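4-methyl-5(B-hydroxyethyl)-thiazole monophosphate biosynthesis enzyme (Vibrio cholerae O1 biovar El Tor, PDB 3OT1) probably acts in thiazole phosphate biosynthesis as a member of the DJ-1/PfpI family. Local coordinates at residues T40-G45 against Q62-C67. Sequence-based numbering, arbitrary orientation. Where two conformers were deposited one is given.
With NA (sodium ion), chain D.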
loop_
_atom_site.group_PDB
_atom_site.type_symbol
_atom_site.label_atom_id
_atom_site.label_comp_id
_atom_site.label_asym_id
_atom_site.label_seq_id
_atom_site.Cartn_x
_atom_site.Cartn_y
_atom_site.Cartn_z
ATOM N N THR B 40 13.761 7.281 5.940
ATOM C CA THR B 40 14.730 6.241 6.179
ATOM C C THR B 40 14.044 5.014 6.755
ATOM O O THR B 40 13.505 5.065 7.856
ATOM C CB THR B 40 15.808 6.715 7.184
ATOM O OG1 THR B 40 16.443 7.894 6.671
ATOM C CG2 THR B 40 16.844 5.633 7.438
HETATM N N MSE B 41 14.119 3.911 6.024
HETATM C CA MSE B 41 13.715 2.616 6.545
HETATM C C MSE B 41 14.897 1.992 7.263
HETATM O O MSE B 41 16.006 1.966 6.718
HETATM C CB MSE B 41 13.241 1.733 5.387
HETATM C CG MSE B 41 12.008 2.269 4.678
HETATM SE SE MSE B 41 11.636 1.350 3.000
HETATM C CE MSE B 41 11.704 -0.483 3.818
ATOM N N ALA B 42 14.665 1.486 8.482
ATOM C CA ALA B 42 15.731 0.931 9.302
ATOM C C ALA B 42 15.281 -0.407 9.891
ATOM O O ALA B 42 14.204 -0.487 10.476
ATOM C CB ALA B 42 16.126 1.901 10.431
ATOM N N ALA B 43 16.114 -1.435 9.752
ATOM C CA ALA B 43 15.704 -2.784 10.101
ATOM C C ALA B 43 16.071 -3.164 11.531
ATOM O O ALA B 43 17.222 -2.976 11.944
ATOM C CB ALA B 43 16.310 -3.821 9.144
ATOM N N VAL B 44 15.119 -3.758 12.243
ATOM C CA VAL B 44 15.374 -4.424 13.501
ATOM C C VAL B 44 16.037 -5.769 13.182
ATOM O O VAL B 44 15.584 -6.499 12.299
ATOM C CB VAL B 44 14.066 -4.601 14.283
ATOM C CG1 VAL B 44 14.264 -5.416 15.543
ATOM C CG2 VAL B 44 13.464 -3.228 14.593
ATOM N N GLY B 45 17.092 -6.090 13.928
ATOM C CA GLY B 45 17.841 -7.320 13.735
ATOM C C GLY B 45 19.122 -7.115 12.983
ATOM O O GLY B 45 19.568 -5.991 12.850
ATOM N N GLN B 62 19.512 1.121 6.633
ATOM C CA GLN B 62 20.435 1.055 7.756
ATOM C C GLN B 62 19.794 0.280 8.897
ATOM O O GLN B 62 18.602 -0.026 8.882
ATOM C CB GLN B 62 20.870 2.474 8.176
ATOM C CG GLN B 62 19.764 3.306 8.729
ATOM C CD GLN B 62 20.111 4.809 8.716
ATOM O OE1 GLN B 62 20.483 5.344 7.677
ATOM N NE2 GLN B 62 19.925 5.495 9.843
ATOM N N THR B 63 20.617 -0.057 9.863
ATOM C CA THR B 63 20.162 -0.801 11.013
ATOM C C THR B 63 19.443 0.104 12.014
ATOM O O THR B 63 19.898 1.195 12.324
ATOM C CB THR B 63 21.329 -1.480 11.676
ATOM O OG1 THR B 63 20.832 -2.285 12.717
ATOM C CG2 THR B 63 22.374 -0.534 12.238
ATOM N N LEU B 64 18.329 -0.381 12.540
ATOM C CA LEU B 64 17.548 0.364 13.514
ATOM C C LEU B 64 18.357 0.635 14.766
ATOM O O LEU B 64 18.307 1.720 15.330
ATOM C CB LEU B 64 16.257 -0.411 13.803
ATOM C CG LEU B 64 15.258 0.273 14.730
ATOM C CD1 LEU B 64 15.639 0.105 16.187
ATOM C CD2 LEU B 64 14.985 1.704 14.426
ATOM N N GLU B 65 19.134 -0.348 15.172
ATOM C CA GLU B 65 19.767 -0.295 16.467
ATOM C C GLU B 65 20.815 0.820 16.576
ATOM O O GLU B 65 21.120 1.267 17.693
ATOM C CB GLU B 65 20.322 -1.672 16.813
ATOM C CG GLU B 65 19.231 -2.771 17.085
ATOM C CD GLU B 65 18.656 -3.499 15.863
ATOM O OE1 GLU B 65 18.906 -3.085 14.695
ATOM O OE2 GLU B 65 17.986 -4.540 16.108
ATOM N N ALA B 66 21.336 1.306 15.452
ATOM C CA ALA B 66 22.289 2.414 15.484
ATOM C C ALA B 66 21.655 3.791 15.223
ATOM O O ALA B 66 22.354 4.815 15.267
ATOM C CB ALA B 66 23.380 2.190 14.521
ATOM N N CYS B 67 20.352 3.841 14.979
ATOM C CA CYS B 67 19.676 5.116 14.759
ATOM C C CYS B 67 19.579 5.905 16.057
ATOM O O CYS B 67 19.470 5.346 17.141
ATOM C CB CYS B 67 18.258 4.897 14.251
ATOM S SG CYS B 67 18.175 4.189 12.591
HETATM NA NA NA D . 19.219 -3.891 12.591
HETATM O O HOH W 1 19.143 8.169 6.823
HETATM O O HOH W 2 19.755 -4.324 10.262
#
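Ala43 N donates to Gln62 O (3.0 Å) and Ala43 O accepts from Leu64 N (2.9 Å), pairing strand 38-43 in parallel with the short outermost strand 62-63 of the mixed sheet in this DJ-1/PfpI fold. Beside the Ala43-Thr63 bridge, a sodium ion joins the two segments through four protein oxygens, Ala43 O and Gly45 O from one and Thr63 OG1 and Glu65 OE1 from the other, with a water as fifth ligand. With OG1 anti to the backbone N (chi1 -175°), Thr63 places its hydroxyl on the sodium. Glu65 bends at chi2 (84°), which brings its carboxylate back to the metal; OE1 binds sodium at 2.3 Å while OE2, through its syn lone pair, takes a nearly straight bond from Gly45 N at 2.8 Å. Leu64 packs against Pro15 and Leu96, with its CG alongside Val44 CG2 at 3.9 Å.

From CB, on the same face of the sheet as Ala42 CB, Gln62 runs out past Thr40. Gln62 CG passes 4.0 Å from Thr40 CG2, and CD comes nearer to that methyl, the two side chains crossing at about a right angle. OE1 accepts from a water that also bonds Thr40 OG1. Gln62 NE2 donates to Cys67 SG (3.5 Å), which lies close to the plane of the amide.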